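Local coordinates for protein putative aminotransferase (Actinomadura melliaura, PDB 4ZWV) that probably transfers amino groups to a sugar with the help of pyridoxal 5'-phosphate, in making the aminopentose of the indolocarbazole AT2433, at residues L67-P71 and T123-I127; L262-A267 and V352-L356; S292-Y296 and V348-V352. Residue numbers count along the deposited sequence, not the author numbering.

Contact 1 (L67-P71 and T123-I127); sequences LLDAP and TRAII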
ATOM      1  N   LEU A  67       3.548  -3.073  14.917  1.00 10.07           N
ATOM      2  CA  LEU A  67       4.724  -3.082  15.791  1.00  9.45           C
ATOM      3  C   LEU A  67       4.386  -3.181  17.283  1.00 10.67           C
ATOM      4  O   LEU A  67       5.267  -3.416  18.113  1.00 13.38           O
ATOM      5  CB  LEU A  67       5.569  -1.827  15.535  1.00 10.62           C
ATOM      6  CG  LEU A  67       6.266  -1.804  14.163  1.00  9.67           C
ATOM      7  CD1 LEU A  67       6.825  -0.428  13.877  1.00 13.14           C
ATOM      8  CD2 LEU A  67       7.384  -2.835  14.113  1.00 14.60           C
ATOM      9  N   LEU A  68       3.110  -3.027  17.618  1.00 11.56           N
ATOM     10  CA  LEU A  68       2.706  -3.035  19.021  1.00 14.09           C
ATOM     11  C   LEU A  68       2.835  -4.404  19.632  1.00 15.74           C
ATOM     12  O   LEU A  68       2.551  -5.402  18.989  1.00 18.89           O
ATOM     13  CB  LEU A  68       1.278  -2.532  19.184  1.00 11.59           C
ATOM     14  CG  LEU A  68       1.101  -1.089  18.747  1.00 13.20           C
ATOM     15  CD1 LEU A  68      -0.322  -0.657  19.023  1.00 15.18           C
ATOM     16  CD2 LEU A  68       2.108  -0.184  19.456  1.00 17.37           C
ATOM     17  N   ASP A  69       3.291  -4.421  20.880  1.00 20.89           N
ATOM     18  CA  ASP A  69       3.382  -5.637  21.674  1.00 24.86           C
ATOM     19  C   ASP A  69       2.309  -5.609  22.752  1.00 22.03           C
ATOM     20  O   ASP A  69       2.456  -4.948  23.784  1.00 25.86           O
ATOM     21  CB  ASP A  69       4.776  -5.767  22.295  1.00 24.25           C
ATOM     22  CG  ASP A  69       4.900  -6.964  23.213  1.00 41.93           C
ATOM     23  OD1 ASP A  69       4.163  -7.956  23.015  1.00 44.69           O
ATOM     24  OD2 ASP A  69       5.736  -6.910  24.139  1.00 50.19           O
ATOM     25  N   ALA A  70       1.216  -6.316  22.498  1.00 15.28           N
ATOM     26  CA  ALA A  70       0.137  -6.422  23.469  1.00 14.02           C
ATOM     27  C   ALA A  70      -0.655  -7.695  23.206  1.00 15.08           C
ATOM     28  O   ALA A  70      -0.754  -8.129  22.048  1.00 15.89           O
ATOM     29  CB  ALA A  70      -0.764  -5.192  23.396  1.00 14.84           C
ATOM     30  N   PRO A  71      -1.207  -8.303  24.269  1.00 14.33           N
ATOM     31  CA  PRO A  71      -1.992  -9.534  24.123  1.00 21.90           C
ATOM     32  C   PRO A  71      -3.262  -9.297  23.312  1.00 17.07           C
ATOM     33  O   PRO A  71      -3.766  -8.173  23.266  1.00 14.80           O
ATOM     34  CB  PRO A  71      -2.317  -9.917  25.571  1.00 19.95           C
ATOM     35  CG  PRO A  71      -2.304  -8.621  26.308  1.00 18.98           C
ATOM     36  CD  PRO A  71      -1.200  -7.823  25.665  1.00 15.56           C
ATOM     37  N   THR A 123      -7.581  -1.700  26.651  1.00 13.08           N
ATOM     38  CA  THR A 123      -6.933  -0.710  25.798  1.00 12.78           C
ATOM     39  C   THR A 123      -5.569  -1.159  25.311  1.00 13.15           C
ATOM     40  O   THR A 123      -4.648  -1.414  26.096  1.00 13.98           O
ATOM     41  CB  THR A 123      -6.767   0.630  26.512  1.00 12.79           C
ATOM     42  OG1 THR A 123      -8.049   1.098  26.925  1.00 14.06           O
ATOM     43  CG2 THR A 123      -6.152   1.646  25.573  1.00 13.25           C
ATOM     44  N   ARG A 124      -5.456  -1.263  23.996  1.00 11.50           N
ATOM     45  CA  ARG A 124      -4.224  -1.649  23.362  1.00 11.03           C
ATOM     46  C   ARG A 124      -3.339  -0.449  23.015  1.00 15.17           C
ATOM     47  O   ARG A 124      -2.120  -0.447  23.229  1.00 17.74           O
ATOM     48  CB  ARG A 124      -4.597  -2.416  22.086  1.00 17.51           C
ATOM     49  CG  ARG A 124      -3.472  -2.829  21.223  1.00 18.90           C
ATOM     50  CD  ARG A 124      -3.977  -3.683  20.054  1.00 12.04           C
ATOM     51  NE  ARG A 124      -2.861  -4.462  19.550  1.00 16.96           N
ATOM     52  CZ  ARG A 124      -2.477  -5.620  20.065  1.00 16.76           C
ATOM     53  NH1 ARG A 124      -1.427  -6.244  19.564  1.00 22.75           N
ATOM     54  NH2 ARG A 124      -3.147  -6.157  21.083  1.00 15.75           N
ATOM     55  N   ALA A 125      -3.981   0.602  22.527  1.00 12.28           N
ATOM     56  CA  ALA A 125      -3.277   1.765  22.003  1.00 11.59           C
ATOM     57  C   ALA A 125      -4.239   2.918  21.861  1.00 10.79           C
ATOM     58  O   ALA A 125      -5.460   2.740  21.934  1.00 10.53           O
ATOM     59  CB  ALA A 125      -2.626   1.460  20.648  1.00 12.44           C
ATOM     60  N   ILE A 126      -3.669   4.099  21.650  1.00  9.13           N
ATOM     61  CA  ILE A 126      -4.426   5.314  21.408  1.00 10.43           C
ATOM     62  C   ILE A 126      -3.851   5.959  20.166  1.00  8.79           C
ATOM     63  O   ILE A 126      -2.644   6.098  20.084  1.00 10.15           O
ATOM     64  CB  ILE A 126      -4.317   6.282  22.602  1.00  9.36           C
ATOM     65  CG1 ILE A 126      -4.810   5.608  23.889  1.00 11.50           C
ATOM     66  CG2 ILE A 126      -5.084   7.581  22.314  1.00 12.96           C
ATOM     67  CD1 ILE A 126      -4.196   6.226  25.143  1.00 14.23           C
ATOM     68  N   ILE A 127      -4.684   6.284  19.183  1.00  9.16           N
ATOM     69  CA  ILE A 127      -4.203   7.075  18.047  1.00  7.61           C
ATOM     70  C   ILE A 127      -4.678   8.500  18.252  1.00  9.56           C
ATOM     71  O   ILE A 127      -5.874   8.739  18.426  1.00 10.84           O
ATOM     72  CB  ILE A 127      -4.692   6.533  16.686  1.00  9.06           C
ATOM     73  CG1 ILE A 127      -4.224   5.078  16.503  1.00 11.14           C
ATOM     74  CG2 ILE A 127      -4.168   7.408  15.558  1.00 10.89           C
ATOM     75  CD1 ILE A 127      -4.578   4.474  15.133  1.00 13.93           C
TER
HETATM   76  O   HOH W   1       0.501  -5.819  17.325  1.00 28.09           O
HETATM   77  O   HOH W   2       1.375  -7.790  19.978  1.00 34.29           O

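Contact 2 (L262-A267 and V352-L356); sequences LHRENA and VGWWL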
ATOM      1  N   LEU A 262       3.446  30.602   4.506  1.00 16.41           N
ATOM      2  CA  LEU A 262       2.252  31.224   3.940  1.00 17.52           C
ATOM      3  C   LEU A 262       0.964  30.678   4.570  1.00 16.12           C
ATOM      4  O   LEU A 262       0.048  31.454   4.860  1.00 15.52           O
ATOM      5  CB  LEU A 262       2.218  31.038   2.421  1.00 18.19           C
ATOM      6  CG  LEU A 262       3.314  31.784   1.658  1.00 20.29           C
ATOM      7  CD1 LEU A 262       3.312  31.390   0.194  1.00 20.77           C
ATOM      8  CD2 LEU A 262       3.138  33.292   1.798  1.00 20.48           C
ATOM      9  N   HIS A 263       0.889  29.360   4.784  1.00 13.36           N
ATOM     10  CA  HIS A 263      -0.246  28.790   5.525  1.00 13.13           C
ATOM     11  C   HIS A 263      -0.437  29.533   6.843  1.00 16.39           C
ATOM     12  O   HIS A 263      -1.544  29.946   7.196  1.00 14.67           O
ATOM     13  CB  HIS A 263      -0.042  27.298   5.837  1.00 13.33           C
ATOM     14  CG  HIS A 263      -0.387  26.366   4.711  1.00 12.87           C
ATOM     15  ND1 HIS A 263      -1.481  25.527   4.755  1.00 14.38           N
ATOM     16  CD2 HIS A 263       0.236  26.110   3.534  1.00 14.98           C
ATOM     17  CE1 HIS A 263      -1.524  24.802   3.651  1.00 12.06           C
ATOM     18  NE2 HIS A 263      -0.493  25.134   2.893  1.00 14.24           N
ATOM     19  N   ARG A 264       0.662  29.700   7.567  1.00 14.71           N
ATOM     20  CA  ARG A 264       0.611  30.323   8.884  1.00 16.18           C
ATOM     21  C   ARG A 264       0.281  31.809   8.812  1.00 17.59           C
ATOM     22  O   ARG A 264      -0.487  32.316   9.626  1.00 17.58           O
ATOM     23  CB  ARG A 264       1.935  30.085   9.614  1.00 14.67           C
ATOM     24  CG  ARG A 264       2.076  28.631  10.054  1.00 15.58           C
ATOM     25  CD  ARG A 264       3.499  28.243  10.419  1.00 14.25           C
ATOM     26  NE  ARG A 264       3.525  26.870  10.919  1.00 14.65           N
ATOM     27  CZ  ARG A 264       4.617  26.118  11.015  1.00 22.77           C
ATOM     28  NH1 ARG A 264       5.795  26.594  10.642  1.00 22.08           N
ATOM     29  NH2 ARG A 264       4.524  24.875  11.481  1.00 21.31           N
ATOM     30  N   GLU A 265       0.836  32.500   7.820  1.00 16.86           N
ATOM     31  CA  GLU A 265       0.536  33.915   7.618  1.00 18.66           C
ATOM     32  C   GLU A 265      -0.942  34.132   7.285  1.00 17.59           C
ATOM     33  O   GLU A 265      -1.576  35.051   7.803  1.00 18.94           O
ATOM     34  CB  GLU A 265       1.427  34.482   6.512  1.00 18.00           C
ATOM     35  CG  GLU A 265       1.122  35.919   6.126  1.00 34.93           C
ATOM     36  CD  GLU A 265       1.896  36.374   4.896  1.00 48.02           C
ATOM     37  OE1 GLU A 265       3.139  36.246   4.887  1.00 49.13           O
ATOM     38  OE2 GLU A 265       1.259  36.855   3.936  1.00 47.29           O
ATOM     39  N   ASN A 266      -1.498  33.266   6.441  1.00 17.16           N
ATOM     40  CA  ASN A 266      -2.909  33.377   6.078  1.00 17.99           C
ATOM     41  C   ASN A 266      -3.826  33.108   7.272  1.00 17.68           C
ATOM     42  O   ASN A 266      -4.842  33.785   7.448  1.00 15.68           O
ATOM     43  CB  ASN A 266      -3.238  32.419   4.932  1.00 16.12           C
ATOM     44  CG  ASN A 266      -2.575  32.826   3.636  1.00 16.55           C
ATOM     45  OD1 ASN A 266      -2.242  34.000   3.435  1.00 18.81           O
ATOM     46  ND2 ASN A 266      -2.369  31.864   2.749  1.00 15.05           N
ATOM     47  N   ALA A 267      -3.465  32.114   8.080  1.00 17.45           N
ATOM     48  CA  ALA A 267      -4.205  31.807   9.304  1.00 15.17           C
ATOM     49  C   ALA A 267      -4.190  32.995  10.263  1.00 20.46           C
ATOM     50  O   ALA A 267      -5.210  33.337  10.870  1.00 17.38           O
ATOM     51  CB  ALA A 267      -3.620  30.575   9.980  1.00 14.50           C
ATOM     52  N   VAL A 352      -6.723  28.074   3.253  1.00 14.65           N
ATOM     53  CA  VAL A 352      -5.752  28.887   3.976  1.00 15.14           C
ATOM     54  C   VAL A 352      -4.331  28.696   3.424  1.00 15.28           C
ATOM     55  O   VAL A 352      -3.381  29.312   3.887  1.00 13.58           O
ATOM     56  CB  VAL A 352      -5.806  28.553   5.493  1.00 13.32           C
ATOM     57  CG1 VAL A 352      -5.115  27.229   5.777  1.00 12.87           C
ATOM     58  CG2 VAL A 352      -5.199  29.676   6.333  1.00 14.52           C
ATOM     59  N   GLY A 353      -4.191  27.852   2.409  1.00 15.57           N
ATOM     60  CA  GLY A 353      -2.867  27.473   1.936  1.00 14.50           C
ATOM     61  C   GLY A 353      -2.070  28.471   1.108  1.00 15.41           C
ATOM     62  O   GLY A 353      -2.508  29.602   0.856  1.00 16.27           O
ATOM     63  N   TRP A 354      -0.885  28.030   0.675  1.00 16.94           N
ATOM     64  CA  TRP A 354       0.090  28.881  -0.023  1.00 16.50           C
ATOM     65  C   TRP A 354      -0.409  29.452  -1.348  1.00 18.52           C
ATOM     66  O   TRP A 354       0.145  30.427  -1.851  1.00 20.68           O
ATOM     67  CB  TRP A 354       1.377  28.088  -0.286  1.00 18.00           C
ATOM     68  CG  TRP A 354       1.105  26.808  -1.023  1.00 15.56           C
ATOM     69  CD1 TRP A 354       0.901  25.580  -0.472  1.00 16.66           C
ATOM     70  CD2 TRP A 354       0.967  26.638  -2.445  1.00 17.11           C
ATOM     71  NE1 TRP A 354       0.656  24.648  -1.461  1.00 16.49           N
ATOM     72  CE2 TRP A 354       0.687  25.277  -2.677  1.00 18.01           C
ATOM     73  CE3 TRP A 354       1.054  27.508  -3.542  1.00 19.15           C
ATOM     74  CZ2 TRP A 354       0.500  24.762  -3.956  1.00 18.05           C
ATOM     75  CZ3 TRP A 354       0.862  26.990  -4.812  1.00 20.49           C
ATOM     76  CH2 TRP A 354       0.591  25.633  -5.004  1.00 18.13           C
ATOM     77  N   TRP A 355      -1.443  28.839  -1.914  1.00 15.72           N
ATOM     78  CA  TRP A 355      -1.965  29.232  -3.223  1.00 17.39           C
ATOM     79  C   TRP A 355      -2.880  30.447  -3.137  1.00 20.73           C
ATOM     80  O   TRP A 355      -3.308  30.988  -4.154  1.00 21.91           O
ATOM     81  CB  TRP A 355      -2.717  28.062  -3.865  1.00 17.64           C
ATOM     82  CG  TRP A 355      -3.833  27.555  -3.009  1.00 15.46           C
ATOM     83  CD1 TRP A 355      -5.133  27.972  -3.028  1.00 19.31           C
ATOM     84  CD2 TRP A 355      -3.747  26.548  -1.991  1.00 14.04           C
ATOM     85  NE1 TRP A 355      -5.866  27.279  -2.086  1.00 16.79           N
ATOM     86  CE2 TRP A 355      -5.038  26.402  -1.438  1.00 15.48           C
ATOM     87  CE3 TRP A 355      -2.706  25.751  -1.498  1.00 15.25           C
ATOM     88  CZ2 TRP A 355      -5.318  25.488  -0.422  1.00 15.20           C
ATOM     89  CZ3 TRP A 355      -2.987  24.843  -0.490  1.00 15.91           C
ATOM     90  CH2 TRP A 355      -4.281  24.724   0.042  1.00 15.18           C
ATOM     91  N   LEU A 356      -3.191  30.859  -1.916  1.00 18.91           N
ATOM     92  CA  LEU A 356      -4.000  32.046  -1.696  1.00 22.97           C
ATOM     93  C   LEU A 356      -3.238  33.349  -1.950  1.00 27.28           C
ATOM     94  O   LEU A 356      -2.296  33.670  -1.225  1.00 30.54           O
ATOM     95  CB  LEU A 356      -4.524  32.048  -0.264  1.00 25.56           C
ATOM     96  CG  LEU A 356      -5.705  31.178   0.124  1.00 33.33           C
ATOM     97  CD1 LEU A 356      -6.058  31.460   1.572  1.00 35.32           C
ATOM     98  CD2 LEU A 356      -6.868  31.511  -0.759  1.00 35.96           C
TER
HETATM   99  O   HOH W   3      -0.635  32.512   0.215  1.00 21.59           O
HETATM  100  O   HOH W   4      -1.968  35.462   0.941  1.00 30.23           O

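Contact 3 (S292-Y296 and V348-V352); sequences SFYVY and VSLPV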
ATOM      1  N   SER A 292       0.176  23.720  11.652  1.00 10.69           N
ATOM      2  CA  SER A 292       0.535  23.821  10.246  1.00 11.13           C
ATOM      3  C   SER A 292      -0.619  24.229   9.342  1.00 10.68           C
ATOM      4  O   SER A 292      -0.417  24.422   8.145  1.00 12.22           O
ATOM      5  CB  SER A 292       1.129  22.490   9.777  1.00 14.57           C
ATOM      6  OG  SER A 292       2.348  22.251  10.469  1.00 16.03           O
ATOM      7  N   PHE A 293      -1.821  24.352   9.909  1.00 12.86           N
ATOM      8  CA  PHE A 293      -2.973  24.901   9.172  1.00 11.22           C
ATOM      9  C   PHE A 293      -3.186  24.299   7.785  1.00 13.83           C
ATOM     10  O   PHE A 293      -3.182  24.988   6.767  1.00 14.09           O
ATOM     11  CB  PHE A 293      -2.845  26.419   9.075  1.00 14.48           C
ATOM     12  CG  PHE A 293      -2.951  27.092  10.403  1.00 15.51           C
ATOM     13  CD1 PHE A 293      -4.190  27.285  10.987  1.00 17.65           C
ATOM     14  CD2 PHE A 293      -1.820  27.486  11.090  1.00 17.77           C
ATOM     15  CE1 PHE A 293      -4.305  27.898  12.229  1.00 19.31           C
ATOM     16  CE2 PHE A 293      -1.926  28.096  12.330  1.00 25.47           C
ATOM     17  CZ  PHE A 293      -3.173  28.301  12.897  1.00 21.83           C
ATOM     18  N   TYR A 294      -3.367  22.988   7.760  1.00 11.57           N
ATOM     19  CA  TYR A 294      -3.750  22.291   6.546  1.00 11.63           C
ATOM     20  C   TYR A 294      -4.991  22.963   5.951  1.00 13.08           C
ATOM     21  O   TYR A 294      -5.066  23.193   4.738  1.00 12.98           O
ATOM     22  CB  TYR A 294      -4.008  20.823   6.884  1.00 11.82           C
ATOM     23  CG  TYR A 294      -4.410  19.932   5.745  1.00 11.31           C
ATOM     24  CD1 TYR A 294      -3.591  19.774   4.635  1.00 16.30           C
ATOM     25  CD2 TYR A 294      -5.589  19.201   5.810  1.00 14.89           C
ATOM     26  CE1 TYR A 294      -3.956  18.920   3.600  1.00 15.64           C
ATOM     27  CE2 TYR A 294      -5.957  18.348   4.788  1.00 21.94           C
ATOM     28  CZ  TYR A 294      -5.139  18.220   3.690  1.00 19.79           C
ATOM     29  OH  TYR A 294      -5.507  17.369   2.675  1.00 22.51           O
ATOM     30  N   VAL A 295      -5.953  23.269   6.823  1.00 11.58           N
ATOM     31  CA  VAL A 295      -7.117  24.094   6.490  1.00 11.05           C
ATOM     32  C   VAL A 295      -7.351  25.016   7.688  1.00 13.58           C
ATOM     33  O   VAL A 295      -6.716  24.836   8.726  1.00 14.20           O
ATOM     34  CB  VAL A 295      -8.393  23.254   6.203  1.00 13.52           C
ATOM     35  CG1 VAL A 295      -8.214  22.395   4.952  1.00 13.82           C
ATOM     36  CG2 VAL A 295      -8.752  22.395   7.408  1.00 11.65           C
ATOM     37  N   TYR A 296      -8.264  25.970   7.552  1.00 12.97           N
ATOM     38  CA  TYR A 296      -8.584  26.894   8.641  1.00 13.57           C
ATOM     39  C   TYR A 296     -10.032  26.677   9.072  1.00 14.15           C
ATOM     40  O   TYR A 296     -10.958  26.941   8.310  1.00 14.62           O
ATOM     41  CB  TYR A 296      -8.346  28.343   8.195  1.00 16.65           C
ATOM     42  CG  TYR A 296      -8.523  29.357   9.303  1.00 15.58           C
ATOM     43  CD1 TYR A 296      -7.450  29.742  10.094  1.00 17.26           C
ATOM     44  CD2 TYR A 296      -9.769  29.924   9.563  1.00 15.00           C
ATOM     45  CE1 TYR A 296      -7.611  30.670  11.128  1.00 16.68           C
ATOM     46  CE2 TYR A 296      -9.938  30.848  10.588  1.00 17.97           C
ATOM     47  CZ  TYR A 296      -8.852  31.216  11.361  1.00 16.75           C
ATOM     48  OH  TYR A 296      -9.018  32.130  12.384  1.00 20.35           O
ATOM     49  N   VAL A 348     -16.844  24.324   9.707  0.74 13.33           N
ATOM     50  CA  VAL A 348     -16.539  24.466   8.282  0.74 15.25           C
ATOM     51  C   VAL A 348     -15.062  24.837   8.101  0.74 14.07           C
ATOM     52  O   VAL A 348     -14.528  25.672   8.834  0.74 14.60           O
ATOM     53  CB  VAL A 348     -17.456  25.510   7.600  0.74 18.35           C
ATOM     54  CG1 VAL A 348     -17.497  26.798   8.388  0.74 19.47           C
ATOM     55  CG2 VAL A 348     -17.029  25.748   6.144  0.74 14.28           C
ATOM     56  N   SER A 349     -14.402  24.171   7.153  1.00 14.80           N
ATOM     57  CA  SER A 349     -12.986  24.390   6.863  1.00 13.06           C
ATOM     58  C   SER A 349     -12.853  25.382   5.712  1.00 14.87           C
ATOM     59  O   SER A 349     -13.535  25.254   4.688  1.00 16.17           O
ATOM     60  CB  SER A 349     -12.285  23.075   6.493  1.00 14.56           C
ATOM     61  OG  SER A 349     -12.353  22.117   7.546  1.00 16.84           O
ATOM     62  N   LEU A 350     -11.965  26.358   5.878  1.00 13.40           N
ATOM     63  CA  LEU A 350     -11.737  27.394   4.873  1.00 14.58           C
ATOM     64  C   LEU A 350     -10.358  27.263   4.228  1.00 14.57           C
ATOM     65  O   LEU A 350      -9.412  26.801   4.862  1.00 13.58           O
ATOM     66  CB  LEU A 350     -11.874  28.782   5.503  1.00 16.13           C
ATOM     67  CG  LEU A 350     -13.218  29.094   6.160  1.00 17.73           C
ATOM     68  CD1 LEU A 350     -13.171  30.444   6.852  1.00 21.00           C
ATOM     69  CD2 LEU A 350     -14.310  29.070   5.112  1.00 23.33           C
ATOM     70  N   PRO A 351     -10.240  27.665   2.955  1.00 15.22           N
ATOM     71  CA  PRO A 351      -8.922  27.638   2.308  1.00 14.87           C
ATOM     72  C   PRO A 351      -7.937  28.553   3.017  1.00 13.79           C
ATOM     73  O   PRO A 351      -8.284  29.694   3.320  1.00 15.17           O
ATOM     74  CB  PRO A 351      -9.210  28.156   0.892  1.00 15.24           C
ATOM     75  CG  PRO A 351     -10.675  27.932   0.683  1.00 19.00           C
ATOM     76  CD  PRO A 351     -11.296  28.133   2.041  1.00 14.74           C
ATOM     77  N   VAL A 352      -6.723  28.074   3.253  1.00 14.65           N
ATOM     78  CA  VAL A 352      -5.752  28.887   3.976  1.00 15.14           C
ATOM     79  C   VAL A 352      -4.331  28.696   3.424  1.00 15.28           C
ATOM     80  O   VAL A 352      -3.381  29.312   3.887  1.00 13.58           O
ATOM     81  CB  VAL A 352      -5.806  28.553   5.493  1.00 13.32           C
ATOM     82  CG1 VAL A 352      -5.115  27.229   5.777  1.00 12.87           C
ATOM     83  CG2 VAL A 352      -5.199  29.676   6.333  1.00 14.52           C
TER
HETATM   84  O   HOH W   5      -6.355  25.170   2.982  1.00 12.76           O

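Contact 1 (L67-P71 and T123-I127)
Arg124 lies extended, so that its guanidinium reaches across to the loop 67-71 and overlaps Ala70. The methyl CB of Ala70 sits over one face of the guanidinium, 3.5 Å from Arg124 NH2. The polar rim of the group is used by backbone oxygens. Arg124 NH1 donates to Ala70 O at 3.2 Å. Arg124 NH2 adds two weak bonds, to Ala70 O at 3.2 Å and to Pro71 O at 3.0 Å. The same NH2 also bonds Arg74 O, further on, so one arginine gathers several carbonyls of one loop. Two waters extend the link. Water 1 lies 2.7 Å from Leu68 O and 3.0 Å from Arg124 NH1. Water 2 joins Leu68 O at 2.8 Å, Ala70 N at 2.9 Å and, weakly, Arg124 NH1 at 3.2 Å. Beside this polar patch is a small apolar one, where Leu68 CD1 meets Ala125 CB at 3.5 Å. The loop leads from helix 57-66 into strand 76-79, which pairs with strand 123-129. The contact therefore joins this loop to the neighbouring strand of the seven-stranded sheet, whose order 1-7-6-5-4-2-3 is that of the large domain of fold-type I pyridoxal phosphate enzymes.

Contact 2 (L262-A267 and V352-L356)
Gly353 CA rests directly over the face of the His263 ring. It is 3.5 Å from the ring centroid and 12° off the ring normal, a CH-pi contact made by the backbone itself. A side chain at this position would run into the Trp355 ring. Trp354 and Trp355 complete an aromatic cluster around His263: His263 NE2 lies 3.7 Å from Trp354 CD1 and 4.2 Å from Trp355 CZ3. His263 ND1 is hydrogen-bonded outside, to Phe293 O. One turn on along helix 243-273, Asn266 ND2 donates to Val352 O at 3.0 Å. His263 CA also points its hydrogen at that oxygen, with a CA to Val352 O distance of 3.6 Å. Water 3 lies 3.1 Å from Asn266 ND2 and 2.5 Å from Leu356 O. Water 4 links Asn266 OD1 to Leu356 O, and Arg361 also bonds OD1. Apolar contacts flank these bonds, with Leu262 CD1 3.9 Å from Trp354 CB and Ala267 CB 4.1 Å from Val352 CG2. The loop 352-356 turns here, as a type I turn from Gly353 to Leu356. Helix side chains thus read the loop backbone: the Asn266 amide takes Val352 O, the His263 ring meets Gly353 CA, and waters reach Leu356 O.

Contact 3 (S292-Y296 and V348-V352)
Val352 is the main bump of this contact, and the hollow that takes it lies between Phe293 and Tyr296. Its CG1 presses against the backbone, only 3.1 Å from Phe293 O and 3.7 Å from Val295 C, and it lies 4.1 Å from Phe293 CB. Its CB rests 3.7 Å from Tyr296 CB. The Phe293 ring leads away. The near part of the Tyr296 side chain, CB and the start of the ring, walls the hollow on the side of Val352 CG2. Phe293 is in the left-handed helical region (phi 48°, psi 58°), and the chain bends here, beside Val352. Beyond the hollow the two chains meet as strands. Tyr296 and Leu350 form an antiparallel hydrogen-bonded pair: Tyr296 N donates to Leu350 O at 3.0 Å, and Leu350 N to Tyr296 O at 2.7 Å. Their side chains share one face of the sheet, with Tyr296 CD2 4.4 Å from Leu350 CD1. Val295 is a smaller bump, its CG2 set 3.6 Å from Ser349 OG, which is hydrogen-bonded to Asp297. Where the chains part, water 5 fills the gap, 2.9 Å from both Tyr294 O and Val352 N. Tyr294 turns away from the strand and stacks on His164, a residue of the pyridoxal phosphate site. The Tyr296 hydroxyl bonds Asp271 on helix 243-273. The chemistry thus divides in two: backbone bonds join strand 296-300 to the edge strand 347-350, while Val352 fills the hollow by van der Waals contact with backbone and side chains, next to the loop whose Tyr294 stacks on His164.

How the contacts relate
Contacts 2 and 3 are buried neighbours, with centres about 8 Å apart. They share Val352, which packs on the helix in one and on the 292-296 loop in the other. The bond from His263 ND1 to Phe293 O, 2.7 Å long, ties them together. Contact 1 is separate, about 37 Å from contact 2 and 31 Å from contact 3 between centres, on the opposite side of the chain's centre. It is partly buried, and an arginine and waters dominate it. Contact 2 relies on an aromatic cluster and an asparagine, contact 3 on strand pairing and valine packing. Contacts 1 and 3 each involve a sheet strand, but of different sheets.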